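Long-range contacts in 6-phosphogluconate dehydrogenase, NAD-binding (Mycolicibacterium smegmatis MC2 155, PDB 6SMT), which reduces imines with S-enantioselectivity, probably with NADPH as the hydride donor, and belongs to the HIBADH-related family of Rossmann-type dehydrogenases: residues B[119-127]-B[140-151]; B[12-22]-B[63-74]. One frame throughout, in Å; residues are numbered along the deposited sequence.

Interaction 1. Residues B[119-127]-B[140-151]; sequences GRYLDGAIM and ILFAGPQALFDE. With NDP (NADPH dihydro-nicotinamide-adenine-dinucleotide phosphate), chain L; 2EH ((2S)-2-ethylhexan-1-ol), chain N.
At the end of strand 120-126 remote from the cofactor, Arg120, in the conformer described (one of two modelled), meets Glu151 with two nitrogens: NH1 lies 2.6 Å from Glu151 OE1 and NH2 3.0 Å from Glu151 OE2. The guanidinium and carboxylate planes are turned 45° apart, yet both oxygens are met syn. A bend at chi3 (-59°) turns the arginine tip across the extended Glu151 chain, and CD1 of Leu148 lies over one guanidinium face. Leu148 bridges charge and core; its CD2 packs 3.8 Å from CG of Leu122, the two leucines running in opposing directions. Antiparallel pairing joins strands 120-126 and 140-143, with two bonds between Asp123 and Ala143 and two between Ala125 and Leu141. Gly124 CA makes a CA-H...O contact of 2.9 Å with Leu141 O; having no side chain suits it, as that oxygen and the Phe142 ring crowd that side. At the cofactor end of this Rossmann-type domain, Ile126 and Ile140 lie alongside each other, and Ile126 O comes within 3.2 Å of NADPH C5N. In this conformer an exposed ion pair can link helix 146-156 to the start of strand 120-126, while apolar packing and backbone bonds hold Ile126 at the nicotinamide.

Interaction 2. Residues B[12-22]-B[63-74]; sequences TVTVLGLGPMG and AIAASDLALVNV. With NDP (NADPH dihydro-nicotinamide-adenine-dinucleotide phosphate), chain L.
Thr14 and Ser67 meet hydroxyl to hydroxyl, OG1 to OG 2.7 Å, on the face of the sheet that carries Ala70. With its OG1 beside the backbone N (chi1 -68°), Thr14 also donates to Ala63 O, from above the carbonyl plane, while Ala66 N reaches that oxygen from the opposite face. A threonine suits this place because its CG2 packs on Ala63 CB as its hydroxyl bonds to the carbonyl of Ala63 in helix 60-65. Thr12 OG1 accepts from Asp68 N at 2.9 Å, holding the turn into the next strand.

Further along, Leu16 crosses Ile64 at about a right angle, CD1 to CG1 3.8 Å, and the same methyl also touches Ala70 CB and Val72 CG2; the small alanine leaves room for the broad leucine. On the other face Val13 CG1, in the conformer described, packs against Leu71 CG. Between these layers the parallel strands 12-16 and 69-72 exchange bonds such as Leu16 N to Leu71 O. They are central strands of a Rossmann fold, and Gly17, Gly19 and Gly22 match its GxGxxG turn, with Met21 N donating to the NADPH phosphate oxygen O1N at 2.9 Å. Gly17 has a positive phi (109°), a conformation open mainly to glycine, and its CA packs on Asn73 O and Val74 CG1.

Met21 runs roughly perpendicular to Asn73, CG of the methionine lying 3.3 Å from OD1 of the amide. Bends at chi2 and chi3 carry Met21 CE back to the nicotinamide, 3.4 Å from C4N. Asn73 ND2 bonds to Leu99 O and, weakly, to ribose O4D, so its amide is steadied from both protein and cofactor. Val74 CB lies 3.4 Å from O4B of the adenosine ribose.

Overall arrangement
From the N terminus, strand 12-16 opens interaction 2, which closes a loop of 40 residues between its segments when strand 69-72 pairs beside it; strand 35-39, on the other side of 12-16, is formed within that loop. The chain then passes through strand 95-98 before interaction 1 closes a shorter loop of 12 residues between strands 120-126 and 139-143. The two contacts follow in series, neither nesting nor crossing. Both belong to one mixed sheet, where strand 95-98 separates their pairs; interaction 2 is parallel and interaction 1 antiparallel. They converge at NADPH, where Ile126 CG2 packs 3.8 Å from Met21 CE and Ile126 CD1 touches Asn73.

Interaction 1. Residues B[119-127]-B[140-151]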
loop_
_atom_site.group_PDB
_atom_site.type_symbol
_atom_site.label_atom_id
_atom_site.label_comp_id
_atom_site.label_asym_id
_atom_site.label_seq_id
_atom_site.Cartn_x
_atom_site.Cartn_y
_atom_site.Cartn_z
ATOM N N GLY B 119 -36.156 13.060 11.613
ATOM C CA GLY B 119 -35.576 12.556 10.346
ATOM C C GLY B 119 -35.172 11.096 10.468
ATOM O O GLY B 119 -35.207 10.485 11.577
ATOM N N ARG B 120 -34.738 10.541 9.346
ATOM C CA ARG B 120 -34.215 9.156 9.142
ATOM C C ARG B 120 -32.731 9.359 8.788
ATOM O O ARG B 120 -32.418 10.446 8.229
ATOM C CB ARG B 120 -35.123 8.537 8.068
ATOM C CG ARG B 120 -36.513 8.166 8.615
ATOM C CD ARG B 120 -37.360 7.343 7.671
ATOM N NE ARG B 120 -37.572 8.057 6.445
ATOM C CZ ARG B 120 -37.991 7.514 5.314
ATOM N NH1 ARG B 120 -38.197 6.219 5.261
ATOM N NH2 ARG B 120 -38.187 8.266 4.251
ATOM N N TYR B 121 -31.870 8.419 9.165
ATOM C CA TYR B 121 -30.429 8.594 8.874
ATOM C C TYR B 121 -29.850 7.329 8.324
ATOM O O TYR B 121 -30.072 6.246 8.877
ATOM C CB TYR B 121 -29.677 8.982 10.155
ATOM C CG TYR B 121 -28.219 9.295 9.942
ATOM C CD1 TYR B 121 -27.819 10.466 9.355
ATOM C CD2 TYR B 121 -27.255 8.431 10.348
ATOM C CE1 TYR B 121 -26.496 10.766 9.195
ATOM C CE2 TYR B 121 -25.910 8.724 10.230
ATOM C CZ TYR B 121 -25.514 9.871 9.577
ATOM O OH TYR B 121 -24.184 10.200 9.421
ATOM N N LEU B 122 -29.024 7.466 7.295
ATOM C CA LEU B 122 -28.052 6.422 6.916
ATOM C C LEU B 122 -26.681 7.029 7.103
ATOM O O LEU B 122 -26.489 8.217 6.786
ATOM C CB LEU B 122 -28.172 5.908 5.487
ATOM C CG LEU B 122 -29.472 5.247 5.177
ATOM C CD1 LEU B 122 -29.561 5.000 3.660
ATOM C CD2 LEU B 122 -29.599 3.941 5.922
ATOM N N ASP B 123 -25.675 6.266 7.487
ATOM C CA ASP B 123 -24.278 6.713 7.438
ATOM C C ASP B 123 -23.620 6.080 6.233
ATOM O O ASP B 123 -23.900 4.908 5.907
ATOM C CB ASP B 123 -23.504 6.293 8.697
ATOM C CG ASP B 123 -22.227 7.149 8.802
ATOM O OD1 ASP B 123 -22.370 8.412 8.837
ATOM O OD2 ASP B 123 -21.070 6.573 8.710
ATOM N N GLY B 124 -22.791 6.822 5.525
ATOM C CA GLY B 124 -22.090 6.284 4.367
ATOM C C GLY B 124 -20.638 6.707 4.334
ATOM O O GLY B 124 -20.244 7.624 5.031
ATOM N N ALA B 125 -19.837 5.916 3.657
ATOM C CA ALA B 125 -18.406 6.143 3.512
ATOM C C ALA B 125 -18.053 5.926 2.045
ATOM O O ALA B 125 -18.242 4.821 1.493
ATOM C CB ALA B 125 -17.628 5.231 4.380
ATOM N N ILE B 126 -17.543 6.968 1.430
ATOM C CA ILE B 126 -17.075 6.949 0.032
ATOM C C ILE B 126 -15.628 6.487 -0.009
ATOM O O ILE B 126 -14.768 7.060 0.673
ATOM C CB ILE B 126 -17.202 8.341 -0.618
ATOM C CG1 ILE B 126 -18.640 8.884 -0.525
ATOM C CG2 ILE B 126 -16.698 8.284 -2.079
ATOM C CD1 ILE B 126 -18.683 10.357 -0.752
ATOM N N MET B 127 -15.358 5.388 -0.713
ATOM C CA MET B 127 -14.070 4.695 -0.657
ATOM C C MET B 127 -13.245 4.882 -1.921
ATOM O O MET B 127 -12.219 4.179 -2.080
ATOM C CB MET B 127 -14.325 3.202 -0.412
ATOM C CG MET B 127 -15.149 2.951 0.836
ATOM S SD MET B 127 -14.703 3.795 2.305
ATOM C CE MET B 127 -12.952 3.505 2.402
ATOM N N ILE B 140 -19.308 3.090 -2.465
ATOM C CA ILE B 140 -19.839 3.796 -1.279
ATOM C C ILE B 140 -20.443 2.718 -0.397
ATOM O O ILE B 140 -21.254 1.869 -0.849
ATOM C CB ILE B 140 -20.813 4.921 -1.640
ATOM C CG1 ILE B 140 -20.251 5.847 -2.713
ATOM C CG2 ILE B 140 -21.138 5.672 -0.347
ATOM C CD1 ILE B 140 -21.219 6.915 -3.136
ATOM N N LEU B 141 -20.074 2.737 0.879
ATOM C CA LEU B 141 -20.603 1.806 1.898
ATOM C C LEU B 141 -21.674 2.524 2.709
ATOM O O LEU B 141 -21.534 3.752 3.001
ATOM C CB LEU B 141 -19.487 1.358 2.855
ATOM C CG LEU B 141 -18.221 0.936 2.192
ATOM C CD1 LEU B 141 -17.250 0.459 3.262
ATOM C CD2 LEU B 141 -18.448 -0.151 1.217
ATOM N N PHE B 142 -22.688 1.791 3.176
ATOM C CA PHE B 142 -23.792 2.408 3.927
ATOM C C PHE B 142 -24.145 1.516 5.078
ATOM O O PHE B 142 -24.052 0.311 5.036
ATOM C CB PHE B 142 -25.058 2.546 3.055
ATOM C CG PHE B 142 -24.894 3.482 1.887
ATOM C CD1 PHE B 142 -24.357 3.002 0.711
ATOM C CD2 PHE B 142 -25.267 4.799 1.956
ATOM C CE1 PHE B 142 -24.120 3.839 -0.356
ATOM C CE2 PHE B 142 -25.078 5.635 0.852
ATOM C CZ PHE B 142 -24.536 5.136 -0.288
ATOM N N ALA B 143 -24.647 2.170 6.129
ATOM C CA ALA B 143 -25.116 1.495 7.358
ATOM C C ALA B 143 -26.341 2.216 7.930
ATOM O O ALA B 143 -26.463 3.438 7.831
ATOM C CB ALA B 143 -24.028 1.395 8.404
ATOM N N GLY B 144 -27.229 1.428 8.524
ATOM C CA GLY B 144 -28.495 1.914 9.068
ATOM C C GLY B 144 -29.630 1.031 8.592
ATOM O O GLY B 144 -29.379 -0.066 8.084
ATOM N N PRO B 145 -30.872 1.471 8.781
ATOM C CA PRO B 145 -31.973 0.545 8.460
ATOM C C PRO B 145 -31.966 0.066 7.022
ATOM O O PRO B 145 -31.912 0.877 6.126
ATOM C CB PRO B 145 -33.169 1.435 8.760
ATOM C CG PRO B 145 -32.696 2.345 9.831
ATOM C CD PRO B 145 -31.259 2.688 9.460
ATOM N N GLN B 146 -32.058 -1.244 6.809
ATOM C CA GLN B 146 -32.015 -1.847 5.460
ATOM C C GLN B 146 -33.099 -1.295 4.580
ATOM O O GLN B 146 -32.832 -0.911 3.436
ATOM C CB GLN B 146 -32.055 -3.366 5.474
ATOM C CG GLN B 146 -31.696 -3.942 4.110
ATOM C CD GLN B 146 -31.586 -5.458 4.139
ATOM O OE1 GLN B 146 -31.906 -6.097 5.163
ATOM N NE2 GLN B 146 -31.185 -6.030 3.012
ATOM N N ALA B 147 -34.289 -1.116 5.102
ATOM C CA ALA B 147 -35.391 -0.630 4.264
ATOM C C ALA B 147 -35.147 0.778 3.812
ATOM O O ALA B 147 -35.623 1.153 2.741
ATOM C CB ALA B 147 -36.664 -0.653 5.096
ATOM N N LEU B 148 -34.463 1.578 4.625
ATOM C CA LEU B 148 -34.198 2.991 4.278
ATOM C C LEU B 148 -33.138 3.021 3.183
ATOM O O LEU B 148 -33.251 3.801 2.194
ATOM C CB LEU B 148 -33.749 3.705 5.549
ATOM C CG LEU B 148 -33.408 5.168 5.378
ATOM C CD1 LEU B 148 -34.666 5.897 4.975
ATOM C CD2 LEU B 148 -32.872 5.699 6.705
ATOM N N PHE B 149 -32.095 2.191 3.260
ATOM C CA PHE B 149 -31.162 2.038 2.152
ATOM C C PHE B 149 -31.928 1.639 0.869
ATOM O O PHE B 149 -31.712 2.198 -0.167
ATOM C CB PHE B 149 -30.093 1.029 2.525
ATOM C CG PHE B 149 -29.211 0.669 1.373
ATOM C CD1 PHE B 149 -28.173 1.497 0.958
ATOM C CD2 PHE B 149 -29.378 -0.533 0.734
ATOM C CE1 PHE B 149 -27.377 1.157 -0.125
ATOM C CE2 PHE B 149 -28.580 -0.906 -0.303
ATOM C CZ PHE B 149 -27.607 -0.042 -0.770
ATOM N N ASP B 150 -32.800 0.652 0.994
ATOM C CA ASP B 150 -33.526 0.178 -0.204
ATOM C C ASP B 150 -34.392 1.302 -0.793
ATOM O O ASP B 150 -34.491 1.375 -2.045
ATOM C CB ASP B 150 -34.381 -1.037 0.172
ATOM C CG ASP B 150 -33.532 -2.217 0.600
ATOM O OD1 ASP B 150 -32.372 -2.389 0.140
ATOM O OD2 ASP B 150 -34.085 -3.055 1.319
ATOM N N GLU B 151 -35.000 2.115 0.023
ATOM C CA GLU B 151 -35.869 3.260 -0.375
ATOM C C GLU B 151 -35.088 4.205 -1.277
ATOM O O GLU B 151 -35.662 4.768 -2.241
ATOM C CB GLU B 151 -36.448 3.988 0.822
ATOM C CG GLU B 151 -37.190 5.275 0.508
ATOM C CD GLU B 151 -37.846 5.944 1.712
ATOM O OE1 GLU B 151 -37.926 5.293 2.805
ATOM O OE2 GLU B 151 -38.273 7.098 1.543
HETATM P PA NDP L . -12.951 18.362 2.948
HETATM O O1A NDP L . -12.838 17.094 3.741
HETATM O O2A NDP L . -11.753 19.236 2.750
HETATM O O5B NDP L . -14.158 19.207 3.533
HETATM C C5B NDP L . -14.425 20.477 2.909
HETATM C C4B NDP L . -15.897 20.772 3.047
HETATM O O4B NDP L . -16.286 20.828 4.450
HETATM C C3B NDP L . -16.260 22.155 2.470
HETATM O O3B NDP L . -17.575 22.154 1.947
HETATM C C2B NDP L . -16.172 23.020 3.709
HETATM O O2B NDP L . -16.891 24.249 3.714
HETATM C C1B NDP L . -16.877 22.094 4.680
HETATM N N9A NDP L . -16.695 22.438 6.086
HETATM C C8A NDP L . -15.549 22.357 6.843
HETATM N N7A NDP L . -15.737 22.728 8.088
HETATM C C5A NDP L . -17.072 23.088 8.163
HETATM C C6A NDP L . -17.890 23.616 9.195
HETATM N N6A NDP L . -17.487 23.783 10.451
HETATM N N1A NDP L . -19.177 23.883 8.886
HETATM C C2A NDP L . -19.624 23.673 7.645
HETATM N N3A NDP L . -18.943 23.208 6.592
HETATM C C4A NDP L . -17.668 22.954 6.913
HETATM O O3 NDP L . -13.521 18.121 1.468
HETATM P PN NDP L . -13.733 16.961 0.448
HETATM O O1N NDP L . -14.752 17.404 -0.503
HETATM O O2N NDP L . -12.412 16.543 -0.092
HETATM O O5D NDP L . -14.245 15.709 1.317
HETATM C C5D NDP L . -15.521 15.733 1.946
HETATM C C4D NDP L . -15.647 14.437 2.710
HETATM O O4D NDP L . -15.622 13.354 1.745
HETATM C C3D NDP L . -14.550 14.145 3.742
HETATM O O3D NDP L . -15.062 13.589 4.947
HETATM C C2D NDP L . -13.682 13.128 3.023
HETATM O O2D NDP L . -12.949 12.241 3.862
HETATM C C1D NDP L . -14.656 12.381 2.149
HETATM N N1N NDP L . -14.055 11.811 0.928
HETATM C C2N NDP L . -13.347 12.606 0.067
HETATM C C3N NDP L . -12.713 12.094 -1.015
HETATM C C7N NDP L . -11.936 12.930 -1.951
HETATM O O7N NDP L . -11.360 12.319 -2.880
HETATM N N7N NDP L . -11.875 14.247 -1.840
HETATM C C4N NDP L . -12.742 10.668 -1.270
HETATM C C5N NDP L . -13.555 9.880 -0.367
HETATM C C6N NDP L . -14.195 10.430 0.641
HETATM P P2B NDP L . -16.177 25.520 2.992
HETATM O O1X NDP L . -17.042 26.720 3.482
HETATM O O2X NDP L . -14.761 25.600 3.555
HETATM O O3X NDP L . -16.160 25.342 1.527
HETATM C C7 2EH N . -9.547 8.839 0.757
HETATM C C8 2EH N . -10.338 7.220 -0.991
HETATM C C9 2EH N . -10.276 6.021 -0.061
HETATM C C12 2EH N . -8.037 10.188 -1.648
HETATM C C7A 2EH N . -9.327 8.293 -0.653
HETATM O O7C 2EH N . -10.394 9.974 0.943
HETATM C CBA 2EH N . -9.219 9.313 -1.757
HETATM C CCA 2EH N . -7.541 10.722 -2.932
HETATM C CCB 2EH N . -6.088 11.156 -2.774
#

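Interaction 2. Residues B[12-22]-B[63-74]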
loop_
_atom_site.group_PDB
_atom_site.type_symbol
_atom_site.label_atom_id
_atom_site.label_comp_id
_atom_site.label_asym_id
_atom_site.label_seq_id
_atom_site.Cartn_x
_atom_site.Cartn_y
_atom_site.Cartn_z
ATOM N N THR B 12 -35.649 14.270 -5.698
ATOM C CA THR B 12 -35.073 15.509 -5.159
ATOM C C THR B 12 -33.975 15.121 -4.207
ATOM O O THR B 12 -34.184 14.236 -3.360
ATOM C CB THR B 12 -36.091 16.389 -4.479
ATOM O OG1 THR B 12 -36.846 15.676 -3.485
ATOM C CG2 THR B 12 -37.016 16.938 -5.545
ATOM N N VAL B 13 -32.796 15.702 -4.438
ATOM C CA VAL B 13 -31.586 15.489 -3.594
ATOM C C VAL B 13 -30.978 16.831 -3.243
ATOM O O VAL B 13 -30.839 17.707 -4.085
ATOM C CB VAL B 13 -30.571 14.564 -4.273
ATOM C CG1 VAL B 13 -29.503 14.172 -3.264
ATOM C CG2 VAL B 13 -31.241 13.327 -4.879
ATOM N N THR B 14 -30.565 16.974 -2.001
ATOM C CA THR B 14 -29.780 18.113 -1.545
ATOM C C THR B 14 -28.367 17.639 -1.223
ATOM O O THR B 14 -28.207 16.565 -0.621
ATOM C CB THR B 14 -30.348 18.791 -0.313
ATOM O OG1 THR B 14 -31.573 19.407 -0.753
ATOM C CG2 THR B 14 -29.469 19.862 0.271
ATOM N N VAL B 15 -27.360 18.365 -1.666
ATOM C CA VAL B 15 -25.958 18.157 -1.229
ATOM C C VAL B 15 -25.562 19.337 -0.381
ATOM O O VAL B 15 -25.600 20.463 -0.830
ATOM C CB VAL B 15 -25.002 17.948 -2.403
ATOM C CG1 VAL B 15 -23.616 17.661 -1.884
ATOM C CG2 VAL B 15 -25.456 16.813 -3.297
ATOM N N LEU B 16 -25.121 19.094 0.841
ATOM C CA LEU B 16 -24.560 20.065 1.795
ATOM C C LEU B 16 -23.061 19.773 1.886
ATOM O O LEU B 16 -22.678 18.692 2.376
ATOM C CB LEU B 16 -25.238 20.013 3.156
ATOM C CG LEU B 16 -26.746 20.232 3.111
ATOM C CD1 LEU B 16 -27.529 18.969 3.226
ATOM C CD2 LEU B 16 -27.252 21.219 4.179
ATOM N N GLY B 17 -22.264 20.719 1.452
ATOM C CA GLY B 17 -20.833 20.618 1.401
ATOM C C GLY B 17 -20.347 20.505 -0.025
ATOM O O GLY B 17 -20.709 19.557 -0.751
ATOM N N LEU B 18 -19.641 21.550 -0.501
ATOM C CA LEU B 18 -19.237 21.719 -1.901
ATOM C C LEU B 18 -17.735 21.839 -1.984
ATOM O O LEU B 18 -17.211 22.619 -2.850
ATOM C CB LEU B 18 -20.020 22.873 -2.596
ATOM C CG LEU B 18 -21.516 22.750 -2.540
ATOM C CD1 LEU B 18 -22.153 23.975 -3.225
ATOM C CD2 LEU B 18 -22.013 21.480 -3.221
ATOM N N GLY B 19 -16.979 21.106 -1.184
ATOM C CA GLY B 19 -15.580 20.826 -1.522
ATOM C C GLY B 19 -15.513 19.939 -2.746
ATOM O O GLY B 19 -16.501 19.680 -3.375
ATOM N N PRO B 20 -14.332 19.414 -3.056
ATOM C CA PRO B 20 -14.143 18.657 -4.301
ATOM C C PRO B 20 -15.069 17.469 -4.372
ATOM O O PRO B 20 -15.643 17.201 -5.426
ATOM C CB PRO B 20 -12.688 18.275 -4.356
ATOM C CG PRO B 20 -12.101 18.851 -3.135
ATOM C CD PRO B 20 -13.076 19.652 -2.347
ATOM N N MET B 21 -15.250 16.751 -3.262
ATOM C CA MET B 21 -16.134 15.589 -3.341
ATOM C C MET B 21 -17.606 16.004 -3.421
ATOM O O MET B 21 -18.376 15.389 -4.161
ATOM C CB MET B 21 -15.844 14.641 -2.180
ATOM C CG MET B 21 -16.744 13.413 -2.174
ATOM S SD MET B 21 -16.702 12.379 -3.657
ATOM C CE MET B 21 -15.209 11.488 -3.428
ATOM N N GLY B 22 -17.995 17.060 -2.717
ATOM C CA GLY B 22 -19.384 17.483 -2.805
ATOM C C GLY B 22 -19.697 17.984 -4.184
ATOM O O GLY B 22 -20.823 17.787 -4.698
ATOM N N ALA B 63 -32.085 24.300 2.456
ATOM C CA ALA B 63 -31.508 23.247 1.574
ATOM C C ALA B 63 -32.176 21.902 1.867
ATOM O O ALA B 63 -32.580 21.229 0.927
ATOM C CB ALA B 63 -30.025 23.239 1.767
ATOM N N ILE B 64 -32.210 21.497 3.120
ATOM C CA ILE B 64 -32.771 20.188 3.508
ATOM C C ILE B 64 -34.279 20.162 3.213
ATOM O O ILE B 64 -34.810 19.211 2.654
ATOM C CB ILE B 64 -32.389 19.858 4.956
ATOM C CG1 ILE B 64 -30.892 19.566 4.985
ATOM C CG2 ILE B 64 -33.223 18.705 5.457
ATOM C CD1 ILE B 64 -30.358 19.406 6.335
ATOM N N ALA B 65 -34.966 21.289 3.480
ATOM C CA ALA B 65 -36.424 21.298 3.221
ATOM C C ALA B 65 -36.770 21.191 1.761
ATOM O O ALA B 65 -37.937 20.829 1.451
ATOM C CB ALA B 65 -37.014 22.578 3.808
ATOM N N ALA B 66 -35.838 21.431 0.833
ATOM C CA ALA B 66 -36.093 21.389 -0.609
ATOM C C ALA B 66 -36.247 19.964 -1.138
ATOM O O ALA B 66 -36.768 19.778 -2.246
ATOM C CB ALA B 66 -35.023 22.103 -1.320
ATOM N N SER B 67 -35.744 18.948 -0.420
ATOM C CA SER B 67 -35.587 17.608 -0.966
ATOM C C SER B 67 -36.020 16.469 -0.043
ATOM O O SER B 67 -36.013 16.614 1.169
ATOM C CB SER B 67 -34.121 17.377 -1.365
ATOM O OG SER B 67 -33.597 18.428 -2.192
ATOM N N ASP B 68 -36.239 15.330 -0.625
ATOM C CA ASP B 68 -36.582 14.120 0.162
ATOM C C ASP B 68 -35.328 13.513 0.790
ATOM O O ASP B 68 -35.459 12.888 1.850
ATOM C CB ASP B 68 -37.248 13.084 -0.714
ATOM C CG ASP B 68 -38.611 13.526 -1.241
ATOM O OD1 ASP B 68 -39.235 14.348 -0.569
ATOM O OD2 ASP B 68 -38.999 12.970 -2.244
ATOM N N LEU B 69 -34.156 13.807 0.253
ATOM C CA LEU B 69 -32.868 13.156 0.612
ATOM C C LEU B 69 -31.819 14.206 0.674
ATOM O O LEU B 69 -31.684 14.957 -0.297
ATOM C CB LEU B 69 -32.543 12.114 -0.456
ATOM C CG LEU B 69 -31.237 11.368 -0.292
ATOM C CD1 LEU B 69 -31.279 10.508 0.965
ATOM C CD2 LEU B 69 -30.955 10.468 -1.476
ATOM N N ALA B 70 -31.054 14.263 1.750
ATOM C CA ALA B 70 -29.971 15.209 1.962
ATOM C C ALA B 70 -28.645 14.454 2.200
ATOM O O ALA B 70 -28.656 13.566 3.047
ATOM C CB ALA B 70 -30.190 16.158 3.091
ATOM N N LEU B 71 -27.628 14.754 1.406
ATOM C CA LEU B 71 -26.289 14.176 1.583
ATOM C C LEU B 71 -25.406 15.209 2.237
ATOM O O LEU B 71 -25.363 16.380 1.728
ATOM C CB LEU B 71 -25.689 13.781 0.230
ATOM C CG LEU B 71 -26.591 12.963 -0.658
ATOM C CD1 LEU B 71 -25.851 12.589 -1.947
ATOM C CD2 LEU B 71 -27.132 11.731 0.008
ATOM N N VAL B 72 -24.707 14.894 3.323
ATOM C CA VAL B 72 -23.827 15.836 4.021
ATOM C C VAL B 72 -22.362 15.410 3.849
ATOM O O VAL B 72 -21.970 14.368 4.345
ATOM C CB VAL B 72 -24.202 16.016 5.488
ATOM C CG1 VAL B 72 -23.409 17.151 6.044
ATOM C CG2 VAL B 72 -25.715 16.187 5.700
ATOM N N ASN B 73 -21.627 16.157 3.036
ATOM C CA ASN B 73 -20.277 15.765 2.576
ATOM C C ASN B 73 -19.291 16.850 2.956
ATOM O O ASN B 73 -19.018 17.737 2.115
ATOM C CB ASN B 73 -20.309 15.432 1.098
ATOM C CG ASN B 73 -18.985 14.938 0.562
ATOM O OD1 ASN B 73 -18.354 15.628 -0.251
ATOM N ND2 ASN B 73 -18.522 13.784 1.061
ATOM N N VAL B 74 -18.811 16.828 4.184
ATOM C CA VAL B 74 -17.925 17.851 4.742
ATOM C C VAL B 74 -16.778 17.164 5.479
ATOM O O VAL B 74 -16.721 15.938 5.543
ATOM C CB VAL B 74 -18.722 18.836 5.602
ATOM C CG1 VAL B 74 -19.669 19.673 4.767
ATOM C CG2 VAL B 74 -19.436 18.139 6.722
HETATM P PA NDP L . -12.951 18.362 2.948
HETATM O O1A NDP L . -12.838 17.094 3.741
HETATM O O2A NDP L . -11.753 19.236 2.750
HETATM O O5B NDP L . -14.158 19.207 3.533
HETATM C C5B NDP L . -14.425 20.477 2.909
HETATM C C4B NDP L . -15.897 20.772 3.047
HETATM O O4B NDP L . -16.286 20.828 4.450
HETATM C C3B NDP L . -16.260 22.155 2.470
HETATM O O3B NDP L . -17.575 22.154 1.947
HETATM C C2B NDP L . -16.172 23.020 3.709
HETATM O O2B NDP L . -16.891 24.249 3.714
HETATM C C1B NDP L . -16.877 22.094 4.680
HETATM N N9A NDP L . -16.695 22.438 6.086
HETATM C C8A NDP L . -15.549 22.357 6.843
HETATM N N7A NDP L . -15.737 22.728 8.088
HETATM C C5A NDP L . -17.072 23.088 8.163
HETATM C C6A NDP L . -17.890 23.616 9.195
HETATM N N6A NDP L . -17.487 23.783 10.451
HETATM N N1A NDP L . -19.177 23.883 8.886
HETATM C C2A NDP L . -19.624 23.673 7.645
HETATM N N3A NDP L . -18.943 23.208 6.592
HETATM C C4A NDP L . -17.668 22.954 6.913
HETATM O O3 NDP L . -13.521 18.121 1.468
HETATM P PN NDP L . -13.733 16.961 0.448
HETATM O O1N NDP L . -14.752 17.404 -0.503
HETATM O O2N NDP L . -12.412 16.543 -0.092
HETATM O O5D NDP L . -14.245 15.709 1.317
HETATM C C5D NDP L . -15.521 15.733 1.946
HETATM C C4D NDP L . -15.647 14.437 2.710
HETATM O O4D NDP L . -15.622 13.354 1.745
HETATM C C3D NDP L . -14.550 14.145 3.742
HETATM O O3D NDP L . -15.062 13.589 4.947
HETATM C C2D NDP L . -13.682 13.128 3.023
HETATM O O2D NDP L . -12.949 12.241 3.862
HETATM C C1D NDP L . -14.656 12.381 2.149
HETATM N N1N NDP L . -14.055 11.811 0.928
HETATM C C2N NDP L . -13.347 12.606 0.067
HETATM C C3N NDP L . -12.713 12.094 -1.015
HETATM C C7N NDP L . -11.936 12.930 -1.951
HETATM O O7N NDP L . -11.360 12.319 -2.880
HETATM N N7N NDP L . -11.875 14.247 -1.840
HETATM C C4N NDP L . -12.742 10.668 -1.270
HETATM C C5N NDP L . -13.555 9.880 -0.367
HETATM C C6N NDP L . -14.195 10.430 0.641
HETATM P P2B NDP L . -16.177 25.520 2.992
HETATM O O1X NDP L . -17.042 26.720 3.482
HETATM O O2X NDP L . -14.761 25.600 3.555
HETATM O O3X NDP L . -16.160 25.342 1.527
HETATM O O HOH W 1 -37.355 12.261 -4.284
HETATM O O HOH W 2 -33.773 19.427 -4.694
HETATM O O HOH W 3 -17.272 18.523 -0.123
#